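Local coordinates for protein ribose 5-phosphate isomerase, putative (Trypanosoma brucei brucei, PDB 6FXS) that probably catalyses the interconversion of ribose 5-phosphate and ribulose 5-phosphate, at residues L71-A74 with R75-R79; R133-G136 with P137-R141; F34-H37 with E38-R42. All blocks are in the same frame, centred on the assembly; numbering follows the deposited sequence.

Contact 1 of 3, residues L71-A74 with R75-R79; sequences LNVA and RMVAR
Four successive i to i+4 backbone bonds join L71-A74 to R75-A78 along helix 66-78. R75 N donates to L71 O at 2.8 Å, M76 N to N72 O, V77 N to V73 O and A78 N to A74 O, all well aligned.

Polar side chains lie alongside apolar ones one turn away. R75 runs beside L71 and points the same way; its CG turns away from its own carbonyl carbon (chi1 -76°) and the chain is then extended to NE. This carries the guanidinium back over the preceding turn, where L71 CB lies over one face near the rim and R75 NH1 comes within 3.8 Å of L71 CB. The methylene part also skirts the L71 carbonyl, with R75 CG 3.1 Å from L71 O. N72 and M76 form a second parallel pair, in which N72 ND2 approaches M76 SD at 3.8 Å, a van der Waals contact. M76 CG lies 3.2 Å from N72 O, and the bend at chi3 (69°) takes the methyl end away from the asparagine.

The purely apolar element is looser: V73 CG1 and V77 CG2 are 4.4 Å apart. V73 packs on A26 of strand 23-29, toward the sheet, and on I56, while L71 and A74 rest on V102. L71 and R75 also meet an apolar side chain of another protein chain. This is an amphipathic alpha-helix packed against the parallel sheet of a Rossmann-like alpha/beta/alpha sandwich, the fold of the RpiB/LacAB isomerases.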
ATOM      1  N   LEU B  71      -1.082   2.364 -25.691  1.00 21.94           N
ATOM      2  CA  LEU B  71      -1.619   3.274 -26.666  1.00 23.30           C
ATOM      3  C   LEU B  71      -2.741   2.627 -27.488  1.00 23.57           C
ATOM      4  O   LEU B  71      -3.691   3.289 -27.881  1.00 23.76           O
ATOM      5  CB  LEU B  71      -0.526   3.712 -27.579  1.00 25.26           C
ATOM      6  CG  LEU B  71       0.495   4.633 -26.905  1.00 28.70           C
ATOM      7  CD1 LEU B  71       1.772   4.685 -27.713  1.00 25.62           C
ATOM      8  CD2 LEU B  71      -0.131   6.037 -26.681  1.00 28.92           C
ATOM      9  N   ASN B  72      -2.612   1.344 -27.700  1.00 24.48           N
ATOM     10  CA  ASN B  72      -3.629   0.542 -28.360  1.00 28.80           C
ATOM     11  C   ASN B  72      -4.980   0.511 -27.580  1.00 27.62           C
ATOM     12  O   ASN B  72      -6.041   0.817 -28.149  1.00 25.01           O
ATOM     13  CB  ASN B  72      -3.079  -0.854 -28.442  1.00 33.45           C
ATOM     14  CG  ASN B  72      -3.737  -1.671 -29.493  1.00 46.12           C
ATOM     15  OD1 ASN B  72      -3.107  -1.922 -30.511  1.00 59.59           O
ATOM     16  ND2 ASN B  72      -4.984  -2.108 -29.272  1.00 46.33           N
ATOM     17  N   VAL B  73      -4.922   0.136 -26.296  1.00 22.82           N
ATOM     18  CA  VAL B  73      -6.102   0.196 -25.396  1.00 22.86           C
ATOM     19  C   VAL B  73      -6.611   1.611 -25.299  1.00 22.64           C
ATOM     20  O   VAL B  73      -7.809   1.862 -25.419  1.00 22.23           O
ATOM     21  CB  VAL B  73      -5.805  -0.382 -24.003  1.00 22.05           C
ATOM     22  CG1 VAL B  73      -6.934  -0.101 -23.028  1.00 21.58           C
ATOM     23  CG2 VAL B  73      -5.620  -1.891 -24.103  1.00 21.86           C
ATOM     24  N   ALA B  74      -5.688   2.558 -25.121  1.00 22.44           N
ATOM     25  CA  ALA B  74      -6.115   3.948 -24.893  1.00 23.07           C
ATOM     26  C   ALA B  74      -6.840   4.481 -26.119  1.00 21.68           C
ATOM     27  O   ALA B  74      -7.870   5.131 -26.010  1.00 21.50           O
ATOM     28  CB  ALA B  74      -4.931   4.840 -24.557  1.00 22.41           C
ATOM     29  N   ARG B  75      -6.260   4.227 -27.275  1.00 23.61           N
ATOM     30  CA  ARG B  75      -6.886   4.715 -28.539  1.00 25.30           C
ATOM     31  C   ARG B  75      -8.265   4.120 -28.751  1.00 21.07           C
ATOM     32  O   ARG B  75      -9.170   4.829 -29.170  1.00 22.01           O
ATOM     33  CB  ARG B  75      -5.968   4.461 -29.748  1.00 27.42           C
ATOM     34  CG  ARG B  75      -4.873   5.484 -29.710  1.00 29.98           C
ATOM     35  CD  ARG B  75      -3.798   5.233 -30.720  1.00 34.87           C
ATOM     36  NE  ARG B  75      -2.784   6.303 -30.578  1.00 35.56           N
ATOM     37  CZ  ARG B  75      -1.480   6.124 -30.774  1.00 35.64           C
ATOM     38  NH1 ARG B  75      -1.003   4.921 -31.097  1.00 31.34           N
ATOM     39  NH2 ARG B  75      -0.640   7.145 -30.656  1.00 38.47           N
ATOM     40  N   MET B  76      -8.419   2.866 -28.373  1.00 20.92           N
ATOM     41  CA  MET B  76      -9.714   2.180 -28.469  1.00 21.47           C
ATOM     42  C   MET B  76     -10.784   2.842 -27.619  1.00 23.01           C
ATOM     43  O   MET B  76     -11.948   3.044 -28.035  1.00 20.72           O
ATOM     44  CB  MET B  76      -9.606   0.729 -28.035  1.00 20.55           C
ATOM     45  CG  MET B  76      -8.911  -0.193 -29.013  1.00 24.38           C
ATOM     46  SD  MET B  76      -8.731  -1.926 -28.426  1.00 27.22           S
ATOM     47  CE  MET B  76     -10.452  -2.427 -28.465  1.00 25.53           C
ATOM     48  N   VAL B  77     -10.401   3.141 -26.389  1.00 21.58           N
ATOM     49  CA  VAL B  77     -11.322   3.765 -25.464  1.00 20.44           C
ATOM     50  C   VAL B  77     -11.619   5.175 -25.958  1.00 18.89           C
ATOM     51  O   VAL B  77     -12.756   5.548 -25.988  1.00 22.89           O
ATOM     52  CB  VAL B  77     -10.756   3.741 -24.019  1.00 21.12           C
ATOM     53  CG1 VAL B  77     -11.622   4.569 -23.073  1.00 21.47           C
ATOM     54  CG2 VAL B  77     -10.630   2.322 -23.521  1.00 21.41           C
ATOM     55  N   ALA B  78     -10.625   5.922 -26.413  1.00 18.67           N
ATOM     56  CA  ALA B  78     -10.834   7.304 -26.836  1.00 20.98           C
ATOM     57  C   ALA B  78     -11.684   7.422 -28.092  1.00 24.84           C
ATOM     58  O   ALA B  78     -12.359   8.419 -28.282  1.00 22.55           O
ATOM     59  CB  ALA B  78      -9.512   7.973 -27.125  1.00 21.33           C
ATOM     60  N   ARG B  79     -11.585   6.422 -28.970  1.00 25.34           N
ATOM     61  CA  ARG B  79     -12.370   6.419 -30.180  1.00 27.35           C
ATOM     62  C   ARG B  79     -13.721   5.821 -29.933  1.00 29.77           C
ATOM     63  O   ARG B  79     -14.509   5.756 -30.848  1.00 33.81           O
ATOM     64  CB  ARG B  79     -11.653   5.605 -31.285  1.00 28.83           C
ATOM     65  CG  ARG B  79     -10.473   6.376 -31.822  1.00 31.56           C
ATOM     66  CD  ARG B  79      -9.544   5.516 -32.673  1.00 38.34           C
ATOM     67  NE  ARG B  79      -8.348   6.320 -32.938  1.00 41.21           N
ATOM     68  CZ  ARG B  79      -7.185   5.861 -33.403  1.00 42.34           C
ATOM     69  NH1 ARG B  79      -6.993   4.578 -33.623  1.00 37.44           N
ATOM     70  NH2 ARG B  79      -6.191   6.710 -33.617  1.00 45.20           N
TER

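Contact 2 of 3, residues R133-G136 with P137-R141; sequences RTTG and PAVLR
The carbonyl oxygen of G136 is gripped by two backbone N-H groups of the following turn. L140 N donates at 2.9 Å with an N-H...O angle of 162°, whereas V139 N gives a weak bond to the same oxygen, bent to 133°. This is the N-terminal start of helix 137-149: G136 occupies the N-cap position and P137 opens the first turn, where a proline nitrogen, having no hydrogen, gives up no helical bond.

Side chains from the loop and the helix close over this start. T135 and V139 cross at about a right angle, with T135 CG2 3.7 Å from V139 CG1. With OG1 beside the backbone N (chi1 -54°), T135 CG2 stands anti to that N and reaches both V139 and L140. The two leucine branches divide their work: CD2 packs on T135 CB at 3.8 Å, while CD1 approaches T135 O.

Just before the cap, T134 OG1 is hydrogen-bonded to G131 O, tying the loop to the end of strand 127-131. Backbone bonds from T134 and G136 reach the second subunit, whose V139 packs on T134, so the loop and cap form part of a subunit interface. At the far end of the segment R141 NH2 makes a salt bridge to E46 OE1. Back at the cap, L140 CG lies 3.4 Å from G136 O.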
ATOM      1  N   ARG B 133       3.787  -6.702 -10.457  1.00 18.44           N
ATOM      2  CA  ARG B 133       4.914  -6.910  -9.526  1.00 20.67           C
ATOM      3  C   ARG B 133       4.642  -6.351  -8.121  1.00 18.36           C
ATOM      4  O   ARG B 133       5.269  -6.759  -7.141  1.00 19.03           O
ATOM      5  CB  ARG B 133       6.170  -6.272 -10.099  1.00 23.71           C
ATOM      6  CG  ARG B 133       6.823  -6.827 -11.394  1.00 29.86           C
ATOM      7  CD  ARG B 133       6.715  -8.344 -11.564  1.00 32.23           C
ATOM      8  NE  ARG B 133       7.723  -9.094 -10.945  1.00 39.30           N
ATOM      9  CZ  ARG B 133       7.735 -10.416 -10.785  1.00 35.65           C
ATOM     10  NH1 ARG B 133       6.765 -11.226 -11.239  1.00 31.94           N
ATOM     11  NH2 ARG B 133       8.777 -10.913 -10.177  1.00 32.95           N
ATOM     12  N   THR B 134       3.736  -5.396  -8.039  1.00 18.20           N
ATOM     13  CA  THR B 134       3.492  -4.659  -6.765  1.00 18.11           C
ATOM     14  C   THR B 134       2.274  -5.140  -6.036  1.00 17.84           C
ATOM     15  O   THR B 134       2.251  -5.229  -4.794  1.00 16.49           O
ATOM     16  CB  THR B 134       3.250  -3.164  -7.038  1.00 17.08           C
ATOM     17  OG1 THR B 134       2.275  -2.990  -8.106  1.00 18.94           O
ATOM     18  CG2 THR B 134       4.469  -2.552  -7.433  1.00 16.18           C
ATOM     19  N   THR B 135       1.216  -5.433  -6.792  1.00 18.09           N
ATOM     20  CA  THR B 135      -0.119  -5.608  -6.153  1.00 16.56           C
ATOM     21  C   THR B 135      -0.556  -7.101  -6.240  1.00 17.90           C
ATOM     22  O   THR B 135      -0.550  -7.684  -7.353  1.00 17.73           O
ATOM     23  CB  THR B 135      -1.123  -4.711  -6.845  1.00 19.20           C
ATOM     24  OG1 THR B 135      -0.651  -3.340  -6.856  1.00 18.93           O
ATOM     25  CG2 THR B 135      -2.453  -4.774  -6.135  1.00 19.09           C
ATOM     26  N   GLY B 136      -0.997  -7.676  -5.118  1.00 16.56           N
ATOM     27  CA  GLY B 136      -1.278  -9.097  -5.053  1.00 17.19           C
ATOM     28  C   GLY B 136      -2.644  -9.406  -5.703  1.00 19.60           C
ATOM     29  O   GLY B 136      -3.438  -8.484  -5.955  1.00 16.70           O
ATOM     30  N   PRO B 137      -2.905 -10.693  -6.019  1.00 20.43           N
ATOM     31  CA  PRO B 137      -4.092 -11.011  -6.887  1.00 21.71           C
ATOM     32  C   PRO B 137      -5.464 -10.656  -6.353  1.00 17.44           C
ATOM     33  O   PRO B 137      -6.314 -10.246  -7.135  1.00 16.86           O
ATOM     34  CB  PRO B 137      -3.980 -12.577  -7.151  1.00 23.30           C
ATOM     35  CG  PRO B 137      -2.804 -13.009  -6.336  1.00 24.85           C
ATOM     36  CD  PRO B 137      -1.938 -11.798  -5.989  1.00 21.72           C
ATOM     37  N   ALA B 138      -5.693 -10.830  -5.057  1.00 15.78           N
ATOM     38  CA  ALA B 138      -6.964 -10.472  -4.507  1.00 16.54           C
ATOM     39  C   ALA B 138      -7.205  -8.937  -4.525  1.00 17.16           C
ATOM     40  O   ALA B 138      -8.361  -8.506  -4.658  1.00 17.06           O
ATOM     41  CB  ALA B 138      -7.185 -11.063  -3.134  1.00 16.99           C
ATOM     42  N   VAL B 139      -6.129  -8.150  -4.505  1.00 16.13           N
ATOM     43  CA  VAL B 139      -6.293  -6.717  -4.502  1.00 16.88           C
ATOM     44  C   VAL B 139      -6.451  -6.268  -5.916  1.00 17.18           C
ATOM     45  O   VAL B 139      -7.236  -5.362  -6.230  1.00 17.55           O
ATOM     46  CB  VAL B 139      -5.161  -6.004  -3.729  1.00 16.86           C
ATOM     47  CG1 VAL B 139      -5.357  -4.499  -3.800  1.00 18.26           C
ATOM     48  CG2 VAL B 139      -5.181  -6.426  -2.314  1.00 16.88           C
ATOM     49  N   LEU B 140      -5.768  -6.922  -6.835  1.00 16.97           N
ATOM     50  CA  LEU B 140      -6.023  -6.595  -8.205  1.00 16.79           C
ATOM     51  C   LEU B 140      -7.479  -6.835  -8.604  1.00 15.89           C
ATOM     52  O   LEU B 140      -8.095  -6.050  -9.330  1.00 15.40           O
ATOM     53  CB  LEU B 140      -5.096  -7.439  -9.071  1.00 18.17           C
ATOM     54  CG  LEU B 140      -3.582  -7.149  -9.119  1.00 17.78           C
ATOM     55  CD1 LEU B 140      -2.836  -8.206  -9.950  1.00 18.09           C
ATOM     56  CD2 LEU B 140      -3.393  -5.792  -9.706  1.00 18.01           C
ATOM     57  N   ARG B 141      -7.997  -7.968  -8.163  1.00 17.56           N
ATOM     58  CA  ARG B 141      -9.390  -8.307  -8.372  1.00 19.94           C
ATOM     59  C   ARG B 141     -10.304  -7.260  -7.747  1.00 17.60           C
ATOM     60  O   ARG B 141     -11.289  -6.804  -8.374  1.00 15.73           O
ATOM     61  CB  ARG B 141      -9.692  -9.691  -7.768  1.00 19.96           C
ATOM     62  CG  ARG B 141     -11.194 -10.030  -7.717  1.00 21.93           C
ATOM     63  CD  ARG B 141     -11.331 -11.485  -7.271  1.00 24.62           C
ATOM     64  NE  ARG B 141     -12.698 -11.907  -7.276  1.00 24.24           N
ATOM     65  CZ  ARG B 141     -13.603 -11.591  -6.367  1.00 27.41           C
ATOM     66  NH1 ARG B 141     -13.345 -10.773  -5.364  1.00 27.24           N
ATOM     67  NH2 ARG B 141     -14.807 -12.068  -6.493  1.00 27.89           N
TER

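Contact 3 of 3, residues F34-H37 with E38-R42; sequences FPIH and ESIVR
I36 and I40 form the tightly packed side of this helix start, their CD1 methyls 3.9 Å apart where the two side chains cross obliquely. Both face inward, I36 onto V88, I40 onto I86, V88 and I144, so they seat helix 37-46 on the sheet, alongside helix 137-149.

Hydrogen bonds hold the same turn. I36, at the N-cap position, offers its carbonyl oxygen to I40 N at 3.2 Å, and S39 OG also donates to it, at a distance so short that its exact length is doubtful. S39 OG is folded between its own N and carbonyl carbon (chi1 70°), which brings the hydroxyl back to I36 O. V41 N to H37 O is nearly straight, at 170°.

The solvent side is looser and more polar. E38 CG lies over one face of the H37 ring, 3.9 Å from its centroid, as a CH-pi contact. H37 ND1 donates to F34 O at 2.8 Å; F34 O lies almost in the imidazole plane (6° out of it), and ND1 meets it on a carbonyl lone pair. H37 N uses the same oxygen. A water joins P35 O to E38 N. H37 also stacks on Y55.

The ND1 bond to F34 O fixes the imidazole's rotation and places a proton on ND1, while E38 OE2, 4.1 Å from H37 NE2, would probably stabilise any positive charge on the ring.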
ATOM      1  N   PHE B  34       1.628 -10.137 -18.772  1.00 28.35           N
ATOM      2  CA  PHE B  34       1.159 -11.389 -19.450  1.00 27.96           C
ATOM      3  C   PHE B  34       0.856 -12.563 -18.524  1.00 23.63           C
ATOM      4  O   PHE B  34      -0.218 -13.145 -18.621  1.00 24.38           O
ATOM      5  CB  PHE B  34       2.104 -11.846 -20.605  1.00 31.41           C
ATOM      6  CG  PHE B  34       1.679 -13.129 -21.241  1.00 32.05           C
ATOM      7  CD1 PHE B  34       0.604 -13.145 -22.139  1.00 37.98           C
ATOM      8  CD2 PHE B  34       2.329 -14.325 -20.951  1.00 35.99           C
ATOM      9  CE1 PHE B  34       0.161 -14.351 -22.727  1.00 37.41           C
ATOM     10  CE2 PHE B  34       1.925 -15.521 -21.577  1.00 35.27           C
ATOM     11  CZ  PHE B  34       0.826 -15.535 -22.434  1.00 36.39           C
ATOM     12  N   PRO B  35       1.773 -12.964 -17.636  1.00 26.08           N
ATOM     13  CA  PRO B  35       1.409 -14.205 -16.892  1.00 27.30           C
ATOM     14  C   PRO B  35       0.145 -14.135 -16.071  1.00 31.41           C
ATOM     15  O   PRO B  35      -0.343 -15.172 -15.717  1.00 29.94           O
ATOM     16  CB  PRO B  35       2.603 -14.438 -15.966  1.00 30.26           C
ATOM     17  CG  PRO B  35       3.716 -13.755 -16.663  1.00 31.23           C
ATOM     18  CD  PRO B  35       3.142 -12.543 -17.342  1.00 29.98           C
ATOM     19  N   ILE B  36      -0.434 -12.942 -15.774  1.00 27.12           N
ATOM     20  CA  ILE B  36      -1.651 -12.954 -14.973  1.00 27.58           C
ATOM     21  C   ILE B  36      -2.891 -12.524 -15.758  1.00 27.39           C
ATOM     22  O   ILE B  36      -3.927 -12.310 -15.135  1.00 22.43           O
ATOM     23  CB  ILE B  36      -1.498 -12.091 -13.656  1.00 27.52           C
ATOM     24  CG1 ILE B  36      -1.230 -10.618 -13.995  1.00 27.23           C
ATOM     25  CG2 ILE B  36      -0.457 -12.755 -12.706  1.00 28.44           C
ATOM     26  CD1 ILE B  36      -1.613  -9.636 -12.913  1.00 28.98           C
ATOM     27  N   HIS B  37      -2.769 -12.354 -17.091  1.00 23.67           N
ATOM     28  CA  HIS B  37      -3.822 -11.752 -17.872  1.00 27.12           C
ATOM     29  C   HIS B  37      -5.105 -12.553 -17.853  1.00 24.61           C
ATOM     30  O   HIS B  37      -6.210 -11.964 -17.876  1.00 25.51           O
ATOM     31  CB  HIS B  37      -3.411 -11.442 -19.306  1.00 33.15           C
ATOM     32  CG  HIS B  37      -3.464 -12.633 -20.215  1.00 37.03           C
ATOM     33  ND1 HIS B  37      -2.415 -13.529 -20.321  1.00 35.42           N
ATOM     34  CD2 HIS B  37      -4.466 -13.110 -20.993  1.00 36.68           C
ATOM     35  CE1 HIS B  37      -2.767 -14.492 -21.154  1.00 45.54           C
ATOM     36  NE2 HIS B  37      -4.001 -14.256 -21.581  1.00 40.15           N
ATOM     37  N   GLU B  38      -5.002 -13.866 -17.712  1.00 23.10           N
ATOM     38  CA  GLU B  38      -6.226 -14.692 -17.640  1.00 27.46           C
ATOM     39  C   GLU B  38      -7.008 -14.445 -16.365  1.00 24.51           C
ATOM     40  O   GLU B  38      -8.240 -14.426 -16.406  1.00 19.02           O
ATOM     41  CB  GLU B  38      -5.958 -16.198 -17.826  1.00 30.04           C
ATOM     42  CG  GLU B  38      -5.501 -16.494 -19.265  1.00 35.18           C
ATOM     43  CD  GLU B  38      -5.050 -17.928 -19.515  1.00 45.14           C
ATOM     44  OE1 GLU B  38      -5.075 -18.755 -18.599  1.00 47.39           O
ATOM     45  OE2 GLU B  38      -4.651 -18.218 -20.659  1.00 55.85           O
ATOM     46  N   SER B  39      -6.295 -14.256 -15.248  1.00 26.53           N
ATOM     47  CA  SER B  39      -6.965 -13.852 -13.997  1.00 24.72           C
ATOM     48  C   SER B  39      -7.622 -12.438 -14.209  1.00 20.49           C
ATOM     49  O   SER B  39      -8.713 -12.216 -13.779  1.00 20.85           O
ATOM     50  CB  SER B  39      -5.957 -13.894 -12.821  1.00 27.95           C
ATOM     51  OG  SER B  39      -5.007 -12.820 -12.980  1.00 27.28           O
ATOM     52  N   ILE B  40      -6.981 -11.524 -14.916  1.00 20.67           N
ATOM     53  CA  ILE B  40      -7.567 -10.188 -15.123  1.00 22.38           C
ATOM     54  C   ILE B  40      -8.912 -10.278 -15.904  1.00 25.27           C
ATOM     55  O   ILE B  40      -9.913  -9.654 -15.541  1.00 22.81           O
ATOM     56  CB  ILE B  40      -6.657  -9.292 -15.952  1.00 22.52           C
ATOM     57  CG1 ILE B  40      -5.259  -9.104 -15.309  1.00 25.22           C
ATOM     58  CG2 ILE B  40      -7.323  -7.947 -16.221  1.00 23.51           C
ATOM     59  CD1 ILE B  40      -5.242  -8.622 -13.876  1.00 22.82           C
ATOM     60  N   VAL B  41      -8.904 -11.069 -16.994  1.00 22.77           N
ATOM     61  CA  VAL B  41     -10.135 -11.364 -17.801  1.00 23.63           C
ATOM     62  C   VAL B  41     -11.243 -11.905 -16.909  1.00 19.86           C
ATOM     63  O   VAL B  41     -12.378 -11.449 -16.947  1.00 23.21           O
ATOM     64  CB  VAL B  41      -9.766 -12.380 -18.973  1.00 22.86           C
ATOM     65  CG1 VAL B  41     -10.975 -12.820 -19.791  1.00 24.40           C
ATOM     66  CG2 VAL B  41      -8.744 -11.737 -19.833  1.00 23.12           C
ATOM     67  N   ARG B  42     -10.897 -12.842 -16.066  1.00 20.51           N
ATOM     68  CA  ARG B  42     -11.861 -13.431 -15.125  1.00 24.63           C
ATOM     69  C   ARG B  42     -12.371 -12.441 -14.076  1.00 25.25           C
ATOM     70  O   ARG B  42     -13.580 -12.418 -13.759  1.00 22.87           O
ATOM     71  CB  ARG B  42     -11.234 -14.618 -14.411  1.00 26.89           C
ATOM     72  CG  ARG B  42     -12.137 -15.404 -13.510  1.00 35.47           C
ATOM     73  CD  ARG B  42     -11.374 -16.394 -12.607  1.00 42.02           C
ATOM     74  NE  ARG B  42     -10.152 -16.837 -13.288  1.00 50.18           N
ATOM     75  CZ  ARG B  42      -8.911 -16.825 -12.796  1.00 49.30           C
ATOM     76  NH1 ARG B  42      -8.659 -16.438 -11.539  1.00 51.36           N
ATOM     77  NH2 ARG B  42      -7.898 -17.238 -13.579  1.00 51.62           N
TER
HETATM   78  O   HOH W   1      -2.617 -15.739 -17.617  1.00 33.68           O

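How the contacts relate
Contacts 2 and 3 are both helix starts and touch each other, L140 CD1 of 133-141 meeting I36 CD1 of 34-42 at 3.5 Å; their centres are about 11 Å apart, on the same side of the chain's centre. Contact 1, centred about 20 Å from contact 3 and 24 Å from contact 2, lies inside a helix, and it and contact 2 stand on opposite sides of that centre. Contact 2 is buried and subunit-facing, contact 1 partly buried, contact 3 on the surface. Regular backbone bonding dominates contact 1; each helix start has a shared cap carbonyl, G136 O taking backbone N-H groups while I36 O also takes the S39 hydroxyl, contact 3 adding histidine and water bonds.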